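Local coordinates for ATP-citrate lyase beta-subunit (Chlorobium limicola, PDB 6HXJ), which probably catalyses, together with its partner subunit, the ATP-driven cleavage of citrate with coenzyme A to acetyl-CoA and oxaloacetate, at residues P8-F13 / P21-I26; S108-G111 / A116-L119; E242-S245 / G249-K252; P360-G365 / Y382-P387. All coordinates share one frame; numbering follows the deposited sequence.

Contact 1: residues P8-F13 / P21-I26; sequences PAMKLF and PNYVVI
M10 and Y23 meet in a Met-aromatic pair between helix 8-13 and strand 23-25. The M10 sulfur SD lies 4.2 Å from the centre of the Y23 ring and 46° off its normal, an oblique approach on the CD2 and CE2 side. The two side chains slide past each other in opposite directions, and SD reaches back toward the ring's root, 4.0 Å from Y23 CG. An unbranched, polarisable methionine suits this place, since it can follow the ring along its length. Y23 CG stands between its backbone N and carbonyl carbon; this torsion (chi1 70°) points the ring at the helix, with OH ending beside K11. There Y23 OH is 3.7 Å from K11 CB; it also lies near K11 N, but at an angle too poor for a hydrogen bond. The lysine leads away from the strand to a salt bridge with D222. With an alanine in place of Y23, the M10 thioether would probably lose its aromatic partner and a gap would open between helix and strand. Beyond the pair, Y23 also packs on I94 and A96 of strand 93-96, the antiparallel neighbour of 23-25, while A9, L12 and F13 turn to the larger sheet, touching strands 200-210 and 184-195.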
loop_
_atom_site.group_PDB
_atom_site.type_symbol
_atom_site.label_atom_id
_atom_site.label_comp_id
_atom_site.label_asym_id
_atom_site.label_seq_id
_atom_site.Cartn_x
_atom_site.Cartn_y
_atom_site.Cartn_z
ATOM N N PRO A 8 -14.191 46.503 -43.197
ATOM C CA PRO A 8 -12.958 46.056 -42.526
ATOM C C PRO A 8 -11.716 46.821 -42.943
ATOM O O PRO A 8 -10.950 47.263 -42.088
ATOM C CB PRO A 8 -12.851 44.602 -42.980
ATOM C CG PRO A 8 -14.234 44.174 -43.178
ATOM C CD PRO A 8 -14.976 45.352 -43.682
ATOM N N ALA A 9 -11.519 46.966 -44.258
ATOM C CA ALA A 9 -10.395 47.687 -44.813
ATOM C C ALA A 9 -10.347 49.081 -44.199
ATOM O O ALA A 9 -9.323 49.471 -43.635
ATOM C CB ALA A 9 -10.542 47.777 -46.315
ATOM N N MET A 10 -11.480 49.797 -44.233
ATOM C CA MET A 10 -11.596 51.136 -43.662
ATOM C C MET A 10 -11.250 51.148 -42.188
ATOM O O MET A 10 -10.542 52.042 -41.745
ATOM C CB MET A 10 -12.981 51.701 -43.909
ATOM C CG MET A 10 -13.239 51.925 -45.359
ATOM S SD MET A 10 -14.489 53.135 -45.775
ATOM C CE MET A 10 -15.110 52.380 -47.290
ATOM N N LYS A 11 -11.684 50.133 -41.440
ATOM C CA LYS A 11 -11.371 50.027 -40.024
ATOM C C LYS A 11 -9.855 50.047 -39.796
ATOM O O LYS A 11 -9.387 50.752 -38.900
ATOM C CB LYS A 11 -12.020 48.768 -39.428
ATOM C CG LYS A 11 -11.539 48.426 -38.026
ATOM C CD LYS A 11 -12.487 47.501 -37.291
ATOM C CE LYS A 11 -11.731 46.590 -36.348
ATOM N NZ LYS A 11 -12.567 46.188 -35.185
ATOM N N LEU A 12 -9.096 49.303 -40.626
ATOM C CA LEU A 12 -7.631 49.231 -40.530
ATOM C C LEU A 12 -7.006 50.508 -40.968
ATOM O O LEU A 12 -5.971 50.892 -40.450
ATOM C CB LEU A 12 -7.096 48.086 -41.361
ATOM C CG LEU A 12 -7.771 46.757 -41.082
ATOM C CD1 LEU A 12 -6.911 45.624 -41.550
ATOM C CD2 LEU A 12 -8.078 46.593 -39.590
ATOM N N PHE A 13 -7.621 51.173 -41.929
ATOM C CA PHE A 13 -7.131 52.463 -42.365
ATOM C C PHE A 13 -7.233 53.382 -41.187
ATOM O O PHE A 13 -6.230 53.959 -40.788
ATOM C CB PHE A 13 -7.983 52.997 -43.496
ATOM C CG PHE A 13 -7.674 52.378 -44.818
ATOM C CD1 PHE A 13 -6.700 51.397 -44.931
ATOM C CD2 PHE A 13 -8.344 52.779 -45.959
ATOM C CE1 PHE A 13 -6.416 50.816 -46.163
ATOM C CE2 PHE A 13 -8.048 52.213 -47.192
ATOM C CZ PHE A 13 -7.090 51.232 -47.290
ATOM N N PRO A 21 -13.723 58.314 -45.430
ATOM C CA PRO A 21 -15.039 58.915 -45.226
ATOM C C PRO A 21 -15.807 58.195 -44.128
ATOM O O PRO A 21 -15.644 56.982 -43.947
ATOM C CB PRO A 21 -15.720 58.713 -46.577
ATOM C CG PRO A 21 -15.058 57.546 -47.168
ATOM C CD PRO A 21 -13.644 57.658 -46.746
ATOM N N ASN A 22 -16.629 58.949 -43.389
ATOM C CA ASN A 22 -17.449 58.380 -42.328
ATOM C C ASN A 22 -18.366 57.358 -42.962
ATOM O O ASN A 22 -18.960 57.616 -44.006
ATOM C CB ASN A 22 -18.236 59.455 -41.590
ATOM C CG ASN A 22 -17.370 60.476 -40.885
ATOM O OD1 ASN A 22 -16.304 60.163 -40.342
ATOM N ND2 ASN A 22 -17.796 61.735 -40.904
ATOM N N TYR A 23 -18.404 56.168 -42.382
ATOM C CA TYR A 23 -19.189 55.078 -42.924
ATOM C C TYR A 23 -19.869 54.313 -41.815
ATOM O O TYR A 23 -19.467 54.385 -40.650
ATOM C CB TYR A 23 -18.276 54.137 -43.750
ATOM C CG TYR A 23 -17.298 53.338 -42.911
ATOM C CD1 TYR A 23 -17.725 52.259 -42.147
ATOM C CD2 TYR A 23 -15.960 53.710 -42.819
ATOM C CE1 TYR A 23 -16.845 51.566 -41.318
ATOM C CE2 TYR A 23 -15.063 53.003 -42.019
ATOM C CZ TYR A 23 -15.504 51.915 -41.287
ATOM O OH TYR A 23 -14.623 51.237 -40.482
ATOM N N VAL A 24 -20.896 53.562 -42.191
ATOM C CA VAL A 24 -21.681 52.713 -41.297
ATOM C C VAL A 24 -22.083 51.455 -42.046
ATOM O O VAL A 24 -22.454 51.513 -43.220
ATOM C CB VAL A 24 -22.897 53.419 -40.627
ATOM C CG1 VAL A 24 -22.468 54.247 -39.418
ATOM C CG2 VAL A 24 -23.710 54.261 -41.622
ATOM N N VAL A 25 -21.965 50.311 -41.371
ATOM C CA VAL A 25 -22.300 49.001 -41.927
ATOM C C VAL A 25 -23.537 48.456 -41.228
ATOM O O VAL A 25 -23.582 48.397 -39.999
ATOM C CB VAL A 25 -21.090 48.021 -41.961
ATOM C CG1 VAL A 25 -20.587 47.664 -40.557
ATOM C CG2 VAL A 25 -21.407 46.769 -42.772
ATOM N N ILE A 26 -24.568 48.131 -42.018
ATOM C CA ILE A 26 -25.865 47.646 -41.517
ATOM C C ILE A 26 -26.341 46.384 -42.243
ATOM O O ILE A 26 -26.032 46.202 -43.418
ATOM C CB ILE A 26 -26.949 48.769 -41.522
ATOM C CG1 ILE A 26 -27.142 49.410 -42.918
ATOM C CG2 ILE A 26 -26.651 49.833 -40.469
ATOM C CD1 ILE A 26 -28.274 48.886 -43.760
#

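Contact 2: residues S108-G111 / A116-L119; sequences SIIG and AELL
I109 and A116 form the apolar centre, with I109 CG1 3.8 Å from A116 CB. They meet on a diagonal, because A116 stands directly across from G111, whose lack of a side chain leaves the isoleucine as the alanine's neighbour. I109 CG1 is anti to the backbone N (chi1 179°), which brings that branch to A116; I109 CB is also 4.1 Å from CD1 of L118, its directly paired residue. This face lies under helix 163-181, where L175, I176 and F179 cover I109, so small and branched apolar residues fit it well. The segments are the two arms of a beta hairpin in the antiparallel sheet of the ATP-grasp part. I109 with L118 and G111 with A116 are non-hydrogen-bonded pairs; S108 with L119 and I110 with E117 are the hydrogen-bonded ones. L119 N bonds to S108 O at 2.8 Å, and S108 N reaches L119 O at 3.1 Å. In the other pair I110 N bonds to E117 O at 3.0 Å and E117 N to I110 O at 2.9 Å. On the other face I110 CD1 touches L119 CD1 at 3.8 Å, their side chains crossing obliquely. Toward the polar edge I110 and E117 lie side by side, the extended glutamate carrying its carboxylate past the isoleucine to a weak, long ion pair with R137. S108 OG, 3.5 Å from L119 CB, is hydrogen-bonded to the hydroxyl of Y106.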
loop_
_atom_site.group_PDB
_atom_site.type_symbol
_atom_site.label_atom_id
_atom_site.label_comp_id
_atom_site.label_asym_id
_atom_site.label_seq_id
_atom_site.Cartn_x
_atom_site.Cartn_y
_atom_site.Cartn_z
ATOM N N SER A 108 -1.306 52.767 -54.232
ATOM C CA SER A 108 -1.358 51.331 -54.058
ATOM C C SER A 108 -0.013 50.860 -53.601
ATOM O O SER A 108 1.020 51.357 -54.061
ATOM C CB SER A 108 -1.763 50.604 -55.336
ATOM O OG SER A 108 -0.731 50.617 -56.308
ATOM N N ILE A 109 -0.030 49.898 -52.687
ATOM C CA ILE A 109 1.147 49.217 -52.151
ATOM C C ILE A 109 0.938 47.702 -52.369
ATOM O O ILE A 109 -0.025 47.137 -51.859
ATOM C CB ILE A 109 1.498 49.670 -50.703
ATOM C CG1 ILE A 109 2.711 48.933 -50.166
ATOM C CG2 ILE A 109 0.326 49.605 -49.726
ATOM C CD1 ILE A 109 3.641 49.791 -49.347
ATOM N N ILE A 110 1.736 47.123 -53.271
ATOM C CA ILE A 110 1.617 45.728 -53.696
ATOM C C ILE A 110 2.873 44.994 -53.304
ATOM O O ILE A 110 3.969 45.402 -53.706
ATOM C CB ILE A 110 1.267 45.610 -55.211
ATOM C CG1 ILE A 110 2.331 46.355 -56.084
ATOM C CG2 ILE A 110 -0.138 46.164 -55.453
ATOM C CD1 ILE A 110 1.996 46.787 -57.538
ATOM N N GLY A 111 2.722 43.964 -52.467
ATOM C CA GLY A 111 3.844 43.187 -51.965
ATOM C C GLY A 111 4.536 42.370 -53.032
ATOM O O GLY A 111 3.920 42.017 -54.043
ATOM N N ALA A 116 7.671 45.449 -50.708
ATOM C CA ALA A 116 6.537 45.951 -51.456
ATOM C C ALA A 116 6.933 47.038 -52.425
ATOM O O ALA A 116 8.089 47.450 -52.481
ATOM C CB ALA A 116 5.547 46.488 -50.432
ATOM N N GLU A 117 5.972 47.471 -53.226
ATOM C CA GLU A 117 6.143 48.538 -54.195
ATOM C C GLU A 117 5.009 49.535 -54.006
ATOM O O GLU A 117 3.842 49.129 -53.949
ATOM C CB GLU A 117 6.111 47.975 -55.608
ATOM C CG GLU A 117 6.715 48.895 -56.649
ATOM C CD GLU A 117 6.755 48.324 -58.054
ATOM O OE1 GLU A 117 5.732 47.757 -58.507
ATOM O OE2 GLU A 117 7.821 48.444 -58.702
ATOM N N LEU A 118 5.353 50.820 -53.873
ATOM C CA LEU A 118 4.374 51.869 -53.705
ATOM C C LEU A 118 4.231 52.595 -55.017
ATOM O O LEU A 118 5.203 53.150 -55.514
ATOM C CB LEU A 118 4.791 52.804 -52.573
ATOM C CG LEU A 118 3.871 53.981 -52.236
ATOM C CD1 LEU A 118 2.513 53.542 -51.702
ATOM C CD2 LEU A 118 4.526 54.891 -51.261
ATOM N N LEU A 119 3.040 52.531 -55.610
ATOM C CA LEU A 119 2.748 53.194 -56.876
ATOM C C LEU A 119 1.914 54.420 -56.543
ATOM O O LEU A 119 0.960 54.326 -55.762
ATOM C CB LEU A 119 2.013 52.247 -57.856
ATOM C CG LEU A 119 2.897 51.321 -58.712
ATOM C CD1 LEU A 119 3.500 50.223 -57.898
ATOM C CD2 LEU A 119 2.105 50.687 -59.820
#

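Contact 3: residues E242-S245 / G249-K252; sequences EIDS and GSVK
I243 and V251 belong to the close-packed part of the junction where helix 235-246 turns back into strand 250-255, the edge strand of the mixed sheet in the citrate-binding alpha/beta domain. I243 CG2 lies 3.7 Å from V251 CG2, the two branched side chains crossing at a slant. The valine chi1 of -72° sets CG1 anti to the carbonyl carbon and leaves CG2 between N and C, against the helix. Helix 297-309 closes over this apolar patch, with W298, A299 and A302 on I243 and L303 on V251. D244 is packed closely too, its carboxylate lying against the strand's backbone. A short acidic side chain can accept from the N-H of V251, but it also faces two acceptors: OD2 lies 2.9 Å from V251 O and OD1 3.2 Å from G249 O, neither pair hydrogen-bonded. S250 OG is hydrogen-bonded to E290, and a bound citrate is about 7 Å from the S250 side chain. The loose side is the outer one, where K252 runs out to solvent, its NZ 5.4 Å from D244 OD2, where opposite charges may attract weakly. The one hydrogen bond across the contact, V251 N to D244 OD2, is weak, 3.4 Å long and bent to 141°.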
loop_
_atom_site.group_PDB
_atom_site.type_symbol
_atom_site.label_atom_id
_atom_site.label_comp_id
_atom_site.label_asym_id
_atom_site.label_seq_id
_atom_site.Cartn_x
_atom_site.Cartn_y
_atom_site.Cartn_z
ATOM N N GLU A 242 -16.336 23.919 -43.241
ATOM C CA GLU A 242 -16.526 23.742 -41.802
ATOM C C GLU A 242 -15.730 22.500 -41.366
ATOM O O GLU A 242 -14.968 22.538 -40.389
ATOM C CB GLU A 242 -18.052 23.597 -41.521
ATOM C CG GLU A 242 -18.447 23.169 -40.108
ATOM C CD GLU A 242 -19.643 22.234 -39.973
ATOM O OE1 GLU A 242 -19.585 21.332 -39.103
ATOM O OE2 GLU A 242 -20.636 22.403 -40.719
ATOM N N ILE A 243 -15.911 21.408 -42.137
ATOM C CA ILE A 243 -15.231 20.135 -41.921
ATOM C C ILE A 243 -13.707 20.340 -41.934
ATOM O O ILE A 243 -13.036 19.871 -41.025
ATOM C CB ILE A 243 -15.711 19.021 -42.899
ATOM C CG1 ILE A 243 -17.148 18.588 -42.551
ATOM C CG2 ILE A 243 -14.782 17.789 -42.806
ATOM C CD1 ILE A 243 -17.902 17.973 -43.658
ATOM N N ASP A 244 -13.187 21.091 -42.928
ATOM C CA ASP A 244 -11.768 21.394 -43.098
ATOM C C ASP A 244 -11.192 22.162 -41.912
ATOM O O ASP A 244 -10.142 21.766 -41.412
ATOM C CB ASP A 244 -11.509 22.129 -44.432
ATOM C CG ASP A 244 -10.074 22.191 -44.944
ATOM O OD1 ASP A 244 -9.144 21.837 -44.179
ATOM O OD2 ASP A 244 -9.876 22.617 -46.100
ATOM N N SER A 245 -11.863 23.238 -41.459
ATOM C CA SER A 245 -11.394 24.051 -40.332
ATOM C C SER A 245 -11.188 23.231 -39.044
ATOM O O SER A 245 -10.199 23.430 -38.331
ATOM C CB SER A 245 -12.348 25.217 -40.088
ATOM O OG SER A 245 -13.633 24.759 -39.704
ATOM N N GLY A 249 -6.081 17.718 -41.397
ATOM C CA GLY A 249 -5.918 17.555 -42.840
ATOM C C GLY A 249 -6.629 18.647 -43.627
ATOM O O GLY A 249 -6.970 19.712 -43.093
ATOM N N SER A 250 -6.901 18.376 -44.904
ATOM C CA SER A 250 -7.577 19.337 -45.778
ATOM C C SER A 250 -8.625 18.689 -46.693
ATOM O O SER A 250 -8.364 17.658 -47.320
ATOM C CB SER A 250 -6.547 20.131 -46.589
ATOM O OG SER A 250 -7.137 20.996 -47.549
ATOM N N VAL A 251 -9.821 19.297 -46.739
ATOM C CA VAL A 251 -10.939 18.914 -47.612
ATOM C C VAL A 251 -11.518 20.176 -48.270
ATOM O O VAL A 251 -11.880 21.131 -47.584
ATOM C CB VAL A 251 -12.024 17.988 -47.013
ATOM C CG1 VAL A 251 -11.521 16.561 -46.835
ATOM C CG2 VAL A 251 -12.614 18.550 -45.726
ATOM N N LYS A 252 -11.517 20.207 -49.614
ATOM C CA LYS A 252 -11.973 21.349 -50.403
ATOM C C LYS A 252 -13.004 20.875 -51.423
ATOM O O LYS A 252 -12.838 19.822 -52.044
ATOM C CB LYS A 252 -10.774 22.040 -51.105
ATOM C CG LYS A 252 -9.641 22.466 -50.166
ATOM C CD LYS A 252 -8.892 23.665 -50.697
ATOM C CE LYS A 252 -8.083 24.345 -49.618
ATOM N NZ LYS A 252 -7.710 25.736 -50.003
#

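Contact 4: residues P360-G365 / Y382-P387; sequences PNEAQG and YDRSMP
E362 and R384 join the start of a helix to a loop by one salt bridge, OE1 to NH1 at 3.0 Å. The carboxylate comes at the edge of the guanidinium and near its plane, the two flat groups only 22° apart, while the side chains themselves cross at about a right angle. The hydrogen bond within the pair is weak, bent to 121° at the hydrogen. The other oxygen, OE2, rests 3.6 Å from R384 CD. OE1 also accepts from the backbone N of G359, so this buried oxygen is held by a charge and an N-H together. R384 is bent at chi2 and at chi3 (-70°), which brings NH1 to the glutamate; NH2 is bonded to a polar side chain of the partner protein's chain, where an aromatic group makes a cation-pi contact with the guanidinium. The carbonyl R384 O is hydrogen-bonded both to R356 NH2 and to an aromatic side chain of that other protein. A leucine in place of E362 would probably leave G359 N without its acceptor and the buried arginine charge without its carboxylate mate. In the type I turn from D383 to M386, M386 N bonds to D383 O at 3.1 Å. Asparagine tolerates the left-handed backbone of N361, just before helix 362-371, and its ND2 bonds to D327. E362 packs on V328 of helix 328-344, while the loop follows strand 378-382, with Y382 and M386 lying on I391 and L394 of helix 391-397.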
loop_
_atom_site.group_PDB
_atom_site.type_symbol
_atom_site.label_atom_id
_atom_site.label_comp_id
_atom_site.label_asym_id
_atom_site.label_seq_id
_atom_site.Cartn_x
_atom_site.Cartn_y
_atom_site.Cartn_z
ATOM N N PRO A 360 0.983 5.210 -48.944
ATOM C CA PRO A 360 1.097 4.222 -47.857
ATOM C C PRO A 360 -0.168 3.389 -47.703
ATOM O O PRO A 360 -1.272 3.944 -47.682
ATOM C CB PRO A 360 1.414 5.078 -46.624
ATOM C CG PRO A 360 2.053 6.293 -47.176
ATOM C CD PRO A 360 1.294 6.563 -48.452
ATOM N N ASN A 361 0.011 2.038 -47.707
ATOM C CA ASN A 361 -1.025 1.003 -47.632
ATOM C C ASN A 361 -1.920 0.990 -48.873
ATOM O O ASN A 361 -3.123 0.743 -48.765
ATOM C CB ASN A 361 -1.829 1.084 -46.330
ATOM C CG ASN A 361 -0.995 0.716 -45.139
ATOM O OD1 ASN A 361 -0.577 -0.433 -44.973
ATOM N ND2 ASN A 361 -0.709 1.689 -44.293
ATOM N N GLU A 362 -1.305 1.191 -50.066
ATOM C CA GLU A 362 -2.013 1.188 -51.355
ATOM C C GLU A 362 -2.546 -0.195 -51.705
ATOM O O GLU A 362 -3.643 -0.267 -52.239
ATOM C CB GLU A 362 -1.214 1.814 -52.527
ATOM C CG GLU A 362 0.118 1.150 -52.850
ATOM C CD GLU A 362 0.936 1.884 -53.901
ATOM O OE1 GLU A 362 1.871 2.623 -53.513
ATOM O OE2 GLU A 362 0.629 1.740 -55.109
ATOM N N ALA A 363 -1.832 -1.280 -51.358
ATOM C CA ALA A 363 -2.279 -2.650 -51.624
ATOM C C ALA A 363 -3.627 -2.936 -50.961
ATOM O O ALA A 363 -4.594 -3.272 -51.655
ATOM C CB ALA A 363 -1.222 -3.639 -51.146
ATOM N N GLN A 364 -3.696 -2.708 -49.632
ATOM C CA GLN A 364 -4.891 -2.894 -48.806
ATOM C C GLN A 364 -6.070 -2.008 -49.229
ATOM O O GLN A 364 -7.172 -2.525 -49.346
ATOM C CB GLN A 364 -4.593 -2.702 -47.314
ATOM C CG GLN A 364 -3.599 -3.696 -46.726
ATOM C CD GLN A 364 -2.266 -3.056 -46.455
ATOM O OE1 GLN A 364 -1.581 -2.549 -47.362
ATOM N NE2 GLN A 364 -1.864 -3.082 -45.189
ATOM N N GLY A 365 -5.853 -0.704 -49.436
ATOM C CA GLY A 365 -6.907 0.218 -49.855
ATOM C C GLY A 365 -7.427 -0.079 -51.250
ATOM O O GLY A 365 -8.645 -0.033 -51.475
ATOM N N TYR A 382 -7.062 0.905 -60.890
ATOM C CA TYR A 382 -5.719 0.821 -61.437
ATOM C C TYR A 382 -4.684 1.237 -60.390
ATOM O O TYR A 382 -4.980 1.981 -59.439
ATOM C CB TYR A 382 -5.586 1.693 -62.706
ATOM C CG TYR A 382 -6.641 1.418 -63.754
ATOM C CD1 TYR A 382 -6.458 0.429 -64.714
ATOM C CD2 TYR A 382 -7.828 2.144 -63.783
ATOM C CE1 TYR A 382 -7.428 0.174 -65.682
ATOM C CE2 TYR A 382 -8.809 1.890 -64.735
ATOM C CZ TYR A 382 -8.611 0.897 -65.678
ATOM O OH TYR A 382 -9.592 0.636 -66.608
ATOM N N ASP A 383 -3.462 0.743 -60.578
ATOM C CA ASP A 383 -2.339 1.051 -59.725
ATOM C C ASP A 383 -1.446 2.078 -60.447
ATOM O O ASP A 383 -1.782 2.533 -61.544
ATOM C CB ASP A 383 -1.577 -0.247 -59.412
ATOM C CG ASP A 383 -0.959 -0.933 -60.626
ATOM O OD1 ASP A 383 -1.706 -1.205 -61.603
ATOM O OD2 ASP A 383 0.272 -1.195 -60.601
ATOM N N ARG A 384 -0.295 2.415 -59.831
ATOM C CA ARG A 384 0.732 3.344 -60.322
ATOM C C ARG A 384 1.191 3.121 -61.772
ATOM O O ARG A 384 1.582 4.094 -62.426
ATOM C CB ARG A 384 1.936 3.300 -59.391
ATOM C CG ARG A 384 2.471 1.897 -59.155
ATOM C CD ARG A 384 3.052 1.790 -57.786
ATOM N NE ARG A 384 4.272 2.567 -57.744
ATOM C CZ ARG A 384 4.688 3.244 -56.695
ATOM N NH1 ARG A 384 3.991 3.221 -55.565
ATOM N NH2 ARG A 384 5.811 3.938 -56.758
ATOM N N SER A 385 1.155 1.854 -62.270
ATOM C CA SER A 385 1.552 1.503 -63.648
ATOM C C SER A 385 0.715 2.255 -64.716
ATOM O O SER A 385 1.236 2.595 -65.788
ATOM C CB SER A 385 1.521 -0.006 -63.864
ATOM O OG SER A 385 0.286 -0.561 -63.450
ATOM N N MET A 386 -0.559 2.568 -64.375
ATOM C CA MET A 386 -1.480 3.367 -65.172
ATOM C C MET A 386 -1.049 4.837 -64.979
ATOM O O MET A 386 -1.133 5.321 -63.844
ATOM C CB MET A 386 -2.913 3.142 -64.659
ATOM C CG MET A 386 -3.942 4.191 -65.099
ATOM S SD MET A 386 -4.233 4.302 -66.896
ATOM C CE MET A 386 -5.091 2.725 -67.190
ATOM N N PRO A 387 -0.554 5.557 -66.034
ATOM C CA PRO A 387 -0.159 6.970 -65.851
ATOM C C PRO A 387 -1.327 7.702 -65.181
ATOM O O PRO A 387 -2.481 7.375 -65.433
ATOM C CB PRO A 387 0.251 7.407 -67.263
ATOM C CG PRO A 387 0.629 6.158 -67.933
ATOM C CD PRO A 387 -0.341 5.142 -67.432
#

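How the contacts relate
The four contacts follow one another along the chain, contacts 1 and 2 in the ATP-grasp part and contacts 3 and 4 in the citrate-binding part. Contacts 1 and 2 have centres about 22 Å apart and are linked by one antiparallel sheet: the helix of contact 1 packs on strands 184-195 and 200-210, and 184-195 pairs with strand 104-112 of contact 2. Contacts 3 and 4, centres about 25 Å apart, lie at the two outermost strands of the mixed sheet, 250-255 and 378-382. Contacts 1 and 4 are separated by about 54 Å between centres, and contact 4 meets a chain of another protein, consistent with that end of the chain lying at an interface with the partner protein.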